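Local coordinates for protein gamma-glutamyltransferase 1 Threonine peptidase. MEROPS family T03 (Pseudomonas nitroreducens, PDB 7D9E) that catalyses the transfer of gamma-glutamyl groups to amino acids and the hydrolysis of glutathione, as a two-chain N-terminal nucleophile enzyme, at residues 5-10 and 86-91; 15-20 and 72-77; 101-106 and 121-126; 165-170 and 180-185. One frame throughout, in Å; residues are numbered along the deposited sequence. Where two conformers were deposited one is given.

Contact 1 of 4, residues 5-10 and 86-91; sequences SIVDKD and SLVLGT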
loop_
_atom_site.group_PDB
_atom_site.type_symbol
_atom_site.label_atom_id
_atom_site.label_comp_id
_atom_site.label_asym_id
_atom_site.label_seq_id
_atom_site.Cartn_x
_atom_site.Cartn_y
_atom_site.Cartn_z
ATOM N N SER B 5 -2.087 2.583 -11.107
ATOM C CA SER B 5 -1.666 3.906 -11.562
ATOM C C SER B 5 -2.416 4.236 -12.839
ATOM O O SER B 5 -2.531 3.379 -13.731
ATOM C CB SER B 5 -0.163 3.875 -11.843
ATOM O OG SER B 5 0.578 3.704 -10.626
ATOM N N ILE B 6 -2.908 5.481 -12.946
ATOM C CA ILE B 6 -3.659 5.931 -14.114
ATOM C C ILE B 6 -3.230 7.348 -14.467
ATOM O O ILE B 6 -3.035 8.192 -13.588
ATOM C CB ILE B 6 -5.183 5.892 -13.885
ATOM C CG1 ILE B 6 -5.644 4.445 -13.630
ATOM C CG2 ILE B 6 -5.939 6.451 -15.049
ATOM C CD1 ILE B 6 -7.024 4.333 -13.019
ATOM N N VAL B 7 -3.101 7.605 -15.761
ATOM C CA VAL B 7 -2.899 8.947 -16.294
ATOM C C VAL B 7 -3.903 9.124 -17.426
ATOM O O VAL B 7 -4.051 8.231 -18.264
ATOM C CB VAL B 7 -1.462 9.157 -16.814
ATOM C CG1 VAL B 7 -1.293 10.552 -17.426
ATOM C CG2 VAL B 7 -0.465 8.960 -15.685
ATOM N N ASP B 8 -4.586 10.275 -17.472
ATOM C CA ASP B 8 -5.503 10.555 -18.567
ATOM C C ASP B 8 -4.839 11.496 -19.569
ATOM O O ASP B 8 -3.753 12.022 -19.328
ATOM C CB ASP B 8 -6.865 11.048 -18.054
ATOM C CG ASP B 8 -6.834 12.457 -17.473
ATOM O OD1 ASP B 8 -5.964 13.271 -17.827
ATOM O OD2 ASP B 8 -7.700 12.737 -16.624
ATOM N N LYS B 9 -5.491 11.671 -20.723
ATOM C CA LYS B 9 -4.893 12.426 -21.814
ATOM C C LYS B 9 -4.763 13.910 -21.503
ATOM O O LYS B 9 -4.105 14.630 -22.262
ATOM C CB LYS B 9 -5.690 12.222 -23.106
ATOM C CG LYS B 9 -7.143 12.677 -23.054
ATOM C CD LYS B 9 -7.850 12.386 -24.377
ATOM N N ASP B 10 -5.367 14.383 -20.417
ATOM C CA ASP B 10 -5.193 15.752 -19.949
ATOM C C ASP B 10 -4.030 15.880 -18.968
ATOM O O ASP B 10 -3.813 16.961 -18.411
ATOM C CB ASP B 10 -6.479 16.237 -19.278
ATOM C CG ASP B 10 -7.635 16.359 -20.257
ATOM O OD1 ASP B 10 -7.385 16.353 -21.477
ATOM O OD2 ASP B 10 -8.802 16.428 -19.800
ATOM N N SER B 86 5.494 13.106 -14.602
ATOM C CA SER B 86 6.563 12.368 -15.256
ATOM C C SER B 86 6.576 10.895 -14.882
ATOM O O SER B 86 6.980 10.082 -15.715
ATOM C CB SER B 86 7.924 12.979 -14.919
ATOM O OG SER B 86 8.127 13.038 -13.525
ATOM N N LEU B 87 6.141 10.522 -13.675
ATOM C CA LEU B 87 6.162 9.121 -13.279
ATOM C C LEU B 87 5.091 8.891 -12.236
ATOM O O LEU B 87 4.969 9.679 -11.298
ATOM C CB LEU B 87 7.538 8.746 -12.711
ATOM C CG LEU B 87 7.768 7.252 -12.434
ATOM C CD1 LEU B 87 7.839 6.484 -13.744
ATOM C CD2 LEU B 87 9.037 7.057 -11.606
ATOM N N VAL B 88 4.317 7.823 -12.398
ATOM C CA VAL B 88 3.285 7.444 -11.439
ATOM C C VAL B 88 3.594 6.023 -11.023
ATOM O O VAL B 88 3.815 5.169 -11.888
ATOM C CB VAL B 88 1.884 7.521 -12.065
ATOM C CG1 VAL B 88 0.820 7.295 -11.000
ATOM C CG2 VAL B 88 1.665 8.882 -12.729
ATOM N N LEU B 89 3.662 5.778 -9.716
ATOM C CA LEU B 89 4.041 4.448 -9.278
ATOM C C LEU B 89 3.590 4.171 -7.853
ATOM O O LEU B 89 3.340 5.075 -7.061
ATOM C CB LEU B 89 5.550 4.189 -9.413
ATOM C CG LEU B 89 6.505 4.801 -8.383
ATOM C CD1 LEU B 89 7.916 4.229 -8.569
ATOM C CD2 LEU B 89 6.573 6.305 -8.475
ATOM N N GLY B 90 3.524 2.880 -7.552
ATOM C CA GLY B 90 3.226 2.413 -6.211
ATOM C C GLY B 90 3.283 0.907 -6.211
ATOM O O GLY B 90 3.476 0.270 -7.257
ATOM N N THR B 91 3.117 0.327 -5.032
ATOM C CA THR B 91 3.316 -1.110 -4.896
ATOM C C THR B 91 2.727 -1.599 -3.573
ATOM O O THR B 91 2.675 -0.844 -2.596
ATOM C CB THR B 91 4.815 -1.461 -4.954
ATOM O OG1 THR B 91 5.004 -2.871 -4.841
ATOM C CG2 THR B 91 5.613 -0.779 -3.849
#
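The carboxylate of Asp8, just after strand 5-7, is the flat group that is held here: Asp8 OD1 is met from above the carboxylate plane by Asp10 N at 2.9 Å, 41° out of the plane, which closes an Asx turn. The other oxygen, Asp8 OD2, takes hydrogen bonds from Asn12 ND2 and from the backbone N of Ala53 of the large subunit, so the turn leaving strand 5-7 is tied at both ends of the carboxylate. The strands themselves meet through small branches. Their axes approach to 6.9 Å at 154°, nearly antiparallel, a spacing that suits packing between sheets, not pairing within one. Val88 points at the other strand and divides its two methyls between two residues. Its CG2 touches Val7 CG2 at 3.6 Å, both being the methyl anti to the carbonyl carbon, and the two side chains cross obliquely. Its CG1, anti to the backbone N, rests on Ser5, 3.7 Å from CB and 3.6 Å from OG. The Ser5 hydroxyl is thus wedged beside a methyl, yet its polar needs are met elsewhere, by hydrogen bonds to Gln168 O and His3 NE2. This is the face-to-face packing of the two sheets of the Ntn-hydrolase sandwich. On the far side of strand 86-90, Leu87 and Leu89 turn to Leu105 and Val104 of helix 97-109, while strand 5-7 pairs with strand 13-19 and, across the subunit interface, with a strand of the large subunit.

Contact 2 of 4, residues 15-20 and 72-77; sequences SNTYTL and SSMSPS. With DON (6-diazenyl-5-oxo-L-norleucine), chain D.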
loop_
_atom_site.group_PDB
_atom_site.type_symbol
_atom_site.label_atom_id
_atom_site.label_comp_id
_atom_site.label_asym_id
_atom_site.label_seq_id
_atom_site.Cartn_x
_atom_site.Cartn_y
_atom_site.Cartn_z
ATOM N N SER B 15 -2.654 7.734 -8.356
ATOM C CA SER B 15 -1.873 6.624 -7.838
ATOM C C SER B 15 -2.600 6.135 -6.596
ATOM O O SER B 15 -2.731 6.883 -5.631
ATOM C CB SER B 15 -0.477 7.139 -7.489
ATOM O OG SER B 15 0.445 6.080 -7.375
ATOM N N ASN B 16 -3.093 4.898 -6.631
ATOM C CA ASN B 16 -3.984 4.416 -5.577
ATOM C C ASN B 16 -3.477 3.104 -5.012
ATOM O O ASN B 16 -3.382 2.111 -5.743
ATOM C CB ASN B 16 -5.389 4.209 -6.130
ATOM C CG ASN B 16 -6.372 3.939 -5.055
ATOM O OD1 ASN B 16 -6.844 4.857 -4.405
ATOM N ND2 ASN B 16 -6.654 2.662 -4.819
ATOM N N THR B 17 -3.191 3.091 -3.701
ATOM C CA THR B 17 -2.788 1.880 -2.995
ATOM C C THR B 17 -3.877 1.588 -1.978
ATOM O O THR B 17 -4.238 2.467 -1.186
ATOM C CB THR B 17 -1.445 2.062 -2.258
ATOM O OG1 THR B 17 -0.446 2.601 -3.138
ATOM C CG2 THR B 17 -0.947 0.734 -1.773
ATOM N N TYR B 18 -4.392 0.360 -1.980
ATOM C CA TYR B 18 -5.422 0.004 -1.008
ATOM C C TYR B 18 -5.288 -1.468 -0.653
ATOM O O TYR B 18 -4.579 -2.229 -1.312
ATOM C CB TYR B 18 -6.819 0.504 -1.431
ATOM C CG TYR B 18 -7.560 -0.229 -2.523
ATOM C CD1 TYR B 18 -6.908 -1.024 -3.450
ATOM C CD2 TYR B 18 -8.937 -0.090 -2.646
ATOM C CE1 TYR B 18 -7.612 -1.688 -4.456
ATOM C CE2 TYR B 18 -9.650 -0.756 -3.637
ATOM C CZ TYR B 18 -8.975 -1.547 -4.540
ATOM O OH TYR B 18 -9.656 -2.212 -5.533
ATOM N N THR B 19 -5.973 -1.871 0.415
ATOM C CA THR B 19 -5.606 -3.109 1.083
ATOM C C THR B 19 -6.650 -3.599 2.062
ATOM O O THR B 19 -7.471 -2.829 2.568
ATOM C CB THR B 19 -4.260 -2.916 1.833
ATOM O OG1 THR B 19 -3.720 -4.186 2.219
ATOM C CG2 THR B 19 -4.380 -2.010 3.044
ATOM N N LEU B 20 -6.562 -4.906 2.352
ATOM C CA LEU B 20 -7.170 -5.551 3.514
ATOM C C LEU B 20 -6.145 -5.832 4.611
ATOM O O LEU B 20 -6.507 -6.323 5.679
ATOM C CB LEU B 20 -7.778 -6.874 3.095
ATOM C CG LEU B 20 -9.004 -6.807 2.196
ATOM C CD1 LEU B 20 -9.358 -8.231 1.811
ATOM C CD2 LEU B 20 -10.162 -6.131 2.863
ATOM N N SER B 72 0.879 3.169 8.418
ATOM C CA SER B 72 0.977 2.392 7.192
ATOM C C SER B 72 2.351 2.587 6.576
ATOM O O SER B 72 3.091 3.512 6.927
ATOM C CB SER B 72 -0.098 2.862 6.227
ATOM O OG SER B 72 -0.097 2.113 5.032
ATOM N N SER B 73 2.674 1.688 5.651
ATOM C CA SER B 73 3.809 1.879 4.761
ATOM C C SER B 73 3.380 2.199 3.343
ATOM O O SER B 73 4.241 2.392 2.481
ATOM C CB SER B 73 4.689 0.628 4.749
ATOM O OG SER B 73 5.181 0.322 6.059
ATOM N N MET B 74 2.085 2.238 3.065
ATOM C CA MET B 74 1.602 2.395 1.683
ATOM C C MET B 74 1.977 3.799 1.206
ATOM O O MET B 74 1.827 4.786 1.932
ATOM C CB MET B 74 0.096 2.232 1.738
ATOM C CG MET B 74 -0.349 0.764 1.777
ATOM S SD MET B 74 -2.119 0.493 1.607
ATOM C CE MET B 74 -2.830 1.483 2.872
ATOM N N SER B 75 2.487 3.885 -0.026
ATOM C CA SER B 75 3.157 5.095 -0.492
ATOM C C SER B 75 2.837 5.393 -1.952
ATOM O O SER B 75 3.735 5.496 -2.786
ATOM C CB SER B 75 4.664 4.942 -0.311
ATOM O OG SER B 75 5.010 4.683 1.043
ATOM N N PRO B 76 1.565 5.549 -2.292
ATOM C CA PRO B 76 1.222 5.893 -3.679
ATOM C C PRO B 76 1.872 7.219 -4.033
ATOM O O PRO B 76 1.792 8.184 -3.275
ATOM C CB PRO B 76 -0.300 6.004 -3.664
ATOM C CG PRO B 76 -0.657 6.242 -2.189
ATOM C CD PRO B 76 0.382 5.504 -1.413
ATOM N N SER B 77 2.553 7.255 -5.172
ATOM C CA SER B 77 3.438 8.359 -5.483
ATOM C C SER B 77 3.251 8.852 -6.908
ATOM O O SER B 77 2.917 8.090 -7.821
ATOM C CB SER B 77 4.889 7.851 -5.351
ATOM O OG SER B 77 5.223 7.532 -3.997
HETATM O O DON D . -0.716 -0.458 5.428
HETATM C C DON D . 0.390 -1.224 5.419
HETATM O OXT DON D . 1.491 -0.683 5.419
HETATM C CA DON D . 0.056 -2.697 5.281
HETATM N N DON D . -1.150 -3.038 6.005
HETATM C CB DON D . 0.073 -2.900 3.751
HETATM C C1E DON D . -0.415 -4.260 3.355
HETATM C C1D DON D . -0.100 -4.453 1.895
HETATM O O1J DON D . 0.427 -3.564 1.208
HETATM O O HOH W 1 2.203 1.996 -2.308
#
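Met74 lays its thioether over the methyls of two threonines, alternate residues on one side of strand 15-19. Its SD is 3.6 Å from Thr17 CG2 and 3.7 Å from Thr19 CG2; the bend at chi3 (-55°) turns CE back along Thr19 and toward the ligand, 3.8 Å from O of DON. An alanine at Met74 would lack SD and CE, and is likely to leave both threonine methyls less tightly packed and this flank of the ligand less covered. Pro76 packs its CB against Thr17 OG1 at 3.4 Å. That hydroxyl is hydrogen-bonded to His3 ND1 and to a water that accepts from Ser75 N, bridging strand and loop. The same loop holds the ligand carboxylate: Ser72 OG donates to O of DON, and Ser73 N gives OXT of DON a nearly straight bond of 2.7 Å (169°). Ser72 OG also accepts from Met74 N, an ST turn that fixes the hydroxyl for its ligand bond. Thr19, Ser72 and Ser73 line this pocket, consistent with an L-glutamate site. The loop lies between strand 15-19, which pairs with a strand of the large subunit, and helix 97-109, whose Ile97 and Phe98 touch Met74 and Ser73.

Contact 3 of 4, residues 101-106 and 121-126; sequences IFQVLN and AQRVHH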
loop_
_atom_site.group_PDB
_atom_site.type_symbol
_atom_site.label_atom_id
_atom_site.label_comp_id
_atom_site.label_asym_id
_atom_site.label_seq_id
_atom_site.Cartn_x
_atom_site.Cartn_y
_atom_site.Cartn_z
ATOM N N ILE B 101 9.824 1.334 -3.682
ATOM C CA ILE B 101 9.674 2.557 -4.466
ATOM C C ILE B 101 11.009 3.293 -4.597
ATOM O O ILE B 101 11.374 3.752 -5.692
ATOM C CB ILE B 101 8.576 3.436 -3.870
ATOM C CG1 ILE B 101 7.241 2.762 -4.111
ATOM C CG2 ILE B 101 8.614 4.848 -4.490
ATOM C CD1 ILE B 101 6.083 3.365 -3.395
ATOM N N PHE B 102 11.756 3.409 -3.489
ATOM C CA PHE B 102 13.066 4.050 -3.501
ATOM C C PHE B 102 13.987 3.386 -4.508
ATOM O O PHE B 102 14.676 4.072 -5.267
ATOM C CB PHE B 102 13.642 3.956 -2.088
ATOM C CG PHE B 102 15.030 4.518 -1.909
ATOM C CD1 PHE B 102 15.376 5.787 -2.368
ATOM C CD2 PHE B 102 15.969 3.801 -1.183
ATOM C CE1 PHE B 102 16.639 6.304 -2.108
ATOM C CE2 PHE B 102 17.227 4.320 -0.944
ATOM C CZ PHE B 102 17.547 5.561 -1.401
ATOM N N GLN B 103 14.013 2.048 -4.529
ATOM C CA GLN B 103 14.872 1.350 -5.477
ATOM C C GLN B 103 14.442 1.635 -6.905
ATOM O O GLN B 103 15.280 1.914 -7.760
ATOM C CB GLN B 103 14.879 -0.152 -5.174
ATOM C CG GLN B 103 15.734 -0.478 -3.938
ATOM C CD GLN B 103 15.518 -1.886 -3.431
ATOM O OE1 GLN B 103 16.254 -2.816 -3.798
ATOM N NE2 GLN B 103 14.511 -2.058 -2.586
ATOM N N VAL B 104 13.140 1.608 -7.180
ATOM C CA VAL B 104 12.703 1.902 -8.539
ATOM C C VAL B 104 13.084 3.329 -8.931
ATOM O O VAL B 104 13.532 3.574 -10.063
ATOM C CB VAL B 104 11.206 1.615 -8.726
ATOM C CG1 VAL B 104 10.731 2.072 -10.104
ATOM C CG2 VAL B 104 10.903 0.122 -8.551
ATOM N N LEU B 105 12.904 4.292 -8.012
ATOM C CA LEU B 105 13.295 5.671 -8.305
ATOM C C LEU B 105 14.790 5.768 -8.576
ATOM O O LEU B 105 15.223 6.486 -9.492
ATOM C CB LEU B 105 12.900 6.592 -7.148
ATOM C CG LEU B 105 11.403 6.775 -6.944
ATOM C CD1 LEU B 105 11.170 7.537 -5.632
ATOM C CD2 LEU B 105 10.768 7.523 -8.091
ATOM N N ASN B 106 15.601 5.079 -7.768
ATOM C CA ASN B 106 17.038 5.077 -8.029
ATOM C C ASN B 106 17.337 4.507 -9.414
ATOM O O ASN B 106 18.186 5.029 -10.138
ATOM C CB ASN B 106 17.779 4.241 -6.987
ATOM C CG ASN B 106 17.737 4.860 -5.600
ATOM O OD1 ASN B 106 17.374 6.016 -5.427
ATOM N ND2 ASN B 106 18.190 4.099 -4.625
ATOM N N ALA B 121 14.112 -5.171 -12.149
ATOM C CA ALA B 121 15.353 -5.385 -11.428
ATOM C C ALA B 121 15.118 -6.009 -10.059
ATOM O O ALA B 121 14.129 -5.716 -9.370
ATOM C CB ALA B 121 16.106 -4.065 -11.283
ATOM N N GLN B 122 16.081 -6.838 -9.643
ATOM C CA GLN B 122 16.118 -7.337 -8.277
ATOM C C GLN B 122 15.931 -6.205 -7.275
ATOM O O GLN B 122 16.514 -5.128 -7.421
ATOM C CB GLN B 122 17.478 -7.992 -8.025
ATOM C CG GLN B 122 17.674 -8.553 -6.635
ATOM C CD GLN B 122 19.035 -9.207 -6.511
ATOM O OE1 GLN B 122 19.166 -10.425 -6.279
ATOM N NE2 GLN B 122 20.056 -8.413 -6.716
ATOM N N ARG B 123 15.108 -6.461 -6.255
ATOM C CA ARG B 123 14.960 -5.569 -5.114
ATOM C C ARG B 123 15.207 -6.365 -3.845
ATOM O O ARG B 123 14.895 -7.560 -3.772
ATOM C CB ARG B 123 13.573 -4.915 -5.043
ATOM C CG ARG B 123 13.330 -3.963 -6.202
ATOM C CD ARG B 123 12.090 -3.147 -6.031
ATOM N NE ARG B 123 10.855 -3.917 -6.037
ATOM C CZ ARG B 123 10.115 -4.171 -7.114
ATOM N NH1 ARG B 123 10.515 -3.761 -8.314
ATOM N NH2 ARG B 123 9.003 -4.865 -7.002
ATOM N N VAL B 124 15.790 -5.699 -2.843
ATOM C CA VAL B 124 16.041 -6.318 -1.543
ATOM C C VAL B 124 15.607 -5.335 -0.468
ATOM O O VAL B 124 15.301 -4.178 -0.749
ATOM C CB VAL B 124 17.518 -6.740 -1.349
ATOM C CG1 VAL B 124 17.905 -7.776 -2.410
ATOM C CG2 VAL B 124 18.423 -5.544 -1.364
ATOM N N HIS B 125 15.624 -5.784 0.786
ATOM C CA HIS B 125 15.071 -4.964 1.854
ATOM C C HIS B 125 15.784 -5.216 3.174
ATOM O O HIS B 125 16.050 -6.364 3.540
ATOM C CB HIS B 125 13.587 -5.311 2.007
ATOM C CG HIS B 125 12.900 -4.600 3.121
ATOM N ND1 HIS B 125 12.584 -3.257 3.065
ATOM C CD2 HIS B 125 12.481 -5.040 4.331
ATOM C CE1 HIS B 125 11.975 -2.909 4.190
ATOM N NE2 HIS B 125 11.907 -3.970 4.976
ATOM N N HIS B 126 16.060 -4.131 3.897
ATOM C CA HIS B 126 16.553 -4.179 5.258
ATOM C C HIS B 126 15.747 -3.186 6.084
ATOM O O HIS B 126 15.316 -2.153 5.575
ATOM C CB HIS B 126 18.045 -3.810 5.306
ATOM C CG HIS B 126 18.603 -3.765 6.688
ATOM N ND1 HIS B 126 18.684 -4.887 7.488
ATOM C CD2 HIS B 126 19.099 -2.741 7.417
ATOM C CE1 HIS B 126 19.196 -4.546 8.661
ATOM N NE2 HIS B 126 19.461 -3.250 8.640
#
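Hydrogen bonding comes first here, and it rests on a single side-chain amide. Gln103 stretches out from helix 101-106, its CG anti to the carbonyl carbon and its chain extended beyond, and sets its primary amide against the backbone of Val124. Val124 N donates to Gln103 OE1 at 3.1 Å, in the carbonyl plane and on a lone pair. In return Gln103 NE2 donates to Val124 O at 2.9 Å, a more bent bond (133°) whose acceptor is tilted out of the amide plane. The amide therefore serves both the N-H and the C=O of one residue, as a neighbouring strand would, and NE2 has a further acceptor in Thr99 O. A leucine at Gln103 has neither amide atom, and would probably leave the buried N-H and C=O of Val124 without these partners. Van der Waals contact supports the bonds. Gln103 OE1 lies against Arg123 CA at 3.3 Å. From the next residue of the helix, Val104 CG2 approaches Arg123 NH1 obliquely at 3.9 Å, where the bend at chi3 (-65°) turns the guanidinium along the flank of the helix, past Val104. As for charge, Arg123 NH2 forms a salt bridge with Asp182 OD2 and a hydrogen bond to Met164 O; NH1 and NE have weak bonds to Val119 O and Ser100 OG. The segment 121-126 starts where helix 115-120 ends and runs into strand 125-126, beside strand 133-136. Helix 97-109 lies between it and strand 84-90, with Val104 and Leu105 on Leu89 and Leu87.

Contact 4 of 4, residues 165-170 and 180-185; sequences GDIQAI and ASDPRG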
loop_
_atom_site.group_PDB
_atom_site.type_symbol
_atom_site.label_atom_id
_atom_site.label_comp_id
_atom_site.label_asym_id
_atom_site.label_seq_id
_atom_site.Cartn_x
_atom_site.Cartn_y
_atom_site.Cartn_z
ATOM N N GLY B 165 7.127 -6.916 -3.649
ATOM C CA GLY B 165 6.322 -5.896 -4.287
ATOM C C GLY B 165 5.745 -6.325 -5.617
ATOM O O GLY B 165 5.882 -7.464 -6.079
ATOM N N ASP B 166 5.052 -5.364 -6.235
ATOM C CA ASP B 166 4.285 -5.523 -7.470
ATOM C C ASP B 166 4.073 -4.103 -8.003
ATOM O O ASP B 166 2.972 -3.539 -7.947
ATOM C CB ASP B 166 3.012 -6.320 -7.250
ATOM C CG ASP B 166 2.310 -6.676 -8.548
ATOM O OD1 ASP B 166 2.925 -6.585 -9.628
ATOM O OD2 ASP B 166 1.152 -7.120 -8.475
ATOM N N ILE B 167 5.148 -3.512 -8.492
ATOM C CA ILE B 167 5.098 -2.120 -8.930
ATOM C C ILE B 167 4.215 -2.024 -10.167
ATOM O O ILE B 167 4.347 -2.810 -11.123
ATOM C CB ILE B 167 6.529 -1.654 -9.232
ATOM C CG1 ILE B 167 7.365 -1.484 -7.945
ATOM C CG2 ILE B 167 6.483 -0.306 -9.977
ATOM C CD1 ILE B 167 7.214 -0.140 -7.252
ATOM N N GLN B 168 3.353 -1.009 -10.189
ATOM C CA GLN B 168 2.560 -0.671 -11.360
ATOM C C GLN B 168 2.870 0.787 -11.649
ATOM O O GLN B 168 2.586 1.652 -10.817
ATOM C CB GLN B 168 1.070 -0.867 -11.115
ATOM C CG GLN B 168 0.698 -2.272 -10.698
ATOM C CD GLN B 168 1.045 -3.296 -11.735
ATOM O OE1 GLN B 168 1.014 -3.012 -12.936
ATOM N NE2 GLN B 168 1.314 -4.500 -11.285
ATOM N N ALA B 169 3.477 1.060 -12.804
ATOM C CA ALA B 169 4.043 2.364 -13.073
ATOM C C ALA B 169 3.682 2.879 -14.465
ATOM O O ALA B 169 3.488 2.112 -15.414
ATOM C CB ALA B 169 5.587 2.335 -12.961
ATOM N N ILE B 170 3.598 4.204 -14.570
ATOM C CA ILE B 170 3.427 4.894 -15.850
ATOM C C ILE B 170 4.484 5.983 -15.916
ATOM O O ILE B 170 4.667 6.730 -14.954
ATOM C CB ILE B 170 2.029 5.546 -15.952
ATOM C CG1 ILE B 170 0.949 4.475 -15.851
ATOM C CG2 ILE B 170 1.920 6.377 -17.232
ATOM C CD1 ILE B 170 -0.452 5.065 -15.703
ATOM N N ALA B 180 4.544 0.051 -17.137
ATOM C CA ALA B 180 5.286 -1.125 -16.712
ATOM C C ALA B 180 4.506 -1.790 -15.587
ATOM O O ALA B 180 4.129 -1.135 -14.604
ATOM C CB ALA B 180 6.691 -0.769 -16.214
ATOM N N SER B 181 4.297 -3.098 -15.747
ATOM C CA SER B 181 3.702 -3.973 -14.747
ATOM C C SER B 181 4.764 -4.959 -14.281
ATOM O O SER B 181 5.432 -5.613 -15.092
ATOM C CB SER B 181 2.515 -4.733 -15.334
ATOM O OG SER B 181 1.523 -3.815 -15.771
ATOM N N ASP B 182 4.904 -5.067 -12.975
ATOM C CA ASP B 182 5.969 -5.877 -12.400
ATOM C C ASP B 182 5.864 -7.325 -12.850
ATOM O O ASP B 182 4.795 -7.929 -12.731
ATOM C CB ASP B 182 5.796 -5.803 -10.880
ATOM C CG ASP B 182 7.083 -6.055 -10.118
ATOM O OD1 ASP B 182 7.786 -7.043 -10.446
ATOM O OD2 ASP B 182 7.365 -5.301 -9.170
ATOM N N PRO B 183 6.944 -7.916 -13.357
ATOM C CA PRO B 183 6.915 -9.346 -13.670
ATOM C C PRO B 183 6.732 -10.233 -12.454
ATOM O O PRO B 183 6.514 -11.443 -12.634
ATOM C CB PRO B 183 8.257 -9.598 -14.369
ATOM C CG PRO B 183 9.098 -8.423 -14.067
ATOM C CD PRO B 183 8.256 -7.292 -13.590
ATOM N N ARG B 184 6.797 -9.676 -11.235
ATOM C CA ARG B 184 6.498 -10.460 -10.046
ATOM C C ARG B 184 5.024 -10.811 -9.942
ATOM O O ARG B 184 4.664 -11.737 -9.200
ATOM C CB ARG B 184 6.887 -9.656 -8.810
ATOM C CG ARG B 184 8.414 -9.620 -8.567
ATOM C CD ARG B 184 8.762 -8.576 -7.551
ATOM N NE ARG B 184 10.183 -8.350 -7.414
ATOM C CZ ARG B 184 10.923 -7.593 -8.228
ATOM N NH1 ARG B 184 10.387 -6.991 -9.291
ATOM N NH2 ARG B 184 12.219 -7.392 -8.003
ATOM N N GLY B 185 4.164 -10.078 -10.634
ATOM C CA GLY B 185 2.732 -10.290 -10.538
ATOM C C GLY B 185 2.077 -10.482 -11.880
ATOM O O GLY B 185 2.742 -10.781 -12.870
HETATM O O HOH W 2 2.276 -7.242 -11.976
#
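Asp182 OD1 is gripped by two donors, both from Arg184. Arg184 NH1 reaches the syn lone pair of Asp182 OD1 at 2.8 Å, in the guanidinium plane, as a salt bridge, while the backbone N of Arg184 comes from above the carboxylate plane at 2.9 Å and makes an Asx turn. Asp182 OD2 offers its anti lone pair to Ile167 N at 2.9 Å and also forms a salt bridge with Arg123, the second arginine on this carboxylate. With an arginine at each oxygen, the carboxylate is likely to stay ionised. These bonds extend a beta hairpin, strands 168-173 and 176-181, past its last regular pair. Ala169 and Ala180 form a hydrogen-bonded pair, Ala169 N to Ala180 O and Ala180 N to Ala169 O both 2.9 Å; next to it Gln168 and Ser181 form a non-hydrogen-bonded pair, joined instead on their side-chain face by Ser181 OG donating to Gln168 OE1 at 3.0 Å. Beyond, Asp182 N still bonds to Ile167 O, and a type I turn carries the chain from Asp182 to Gly185. A water donates to Asp166 OD1 and Asp182 O and accepts from Gln168 NE2, tying the two segments together. Any CB on Gly185 would clash, 2.6 Å from Asp166 OD2, and Gly165 has backbone angles that jam a CB against the preceding carbonyl. The Arg184 CD methylene packs on Gly165 O at 3.4 Å.

The four contacts form a layered stack in one Ntn domain. Contact 1 joins the two sheets, and contact 2, nested within the chain loop that contact 1 closes, continues the same seam to the ligand; Leu89 O and Ser77 N, 3.0 Å apart, tie them. Contact 4 carries on the sheet of contact 1, with Val88 N 2.8 Å from Ile170 O. Contact 3 lies outside that sheet and reaches contact 4 through the salt bridge Arg123 NH2 to Asp182 OD2, 2.8 Å. Contact 2 supplies four residues of the DON pocket, its Thr19 about 3 Å from the nucleophile Thr1 between side chains; the side chain of Arg123 in contact 3 is about 12 Å from DON.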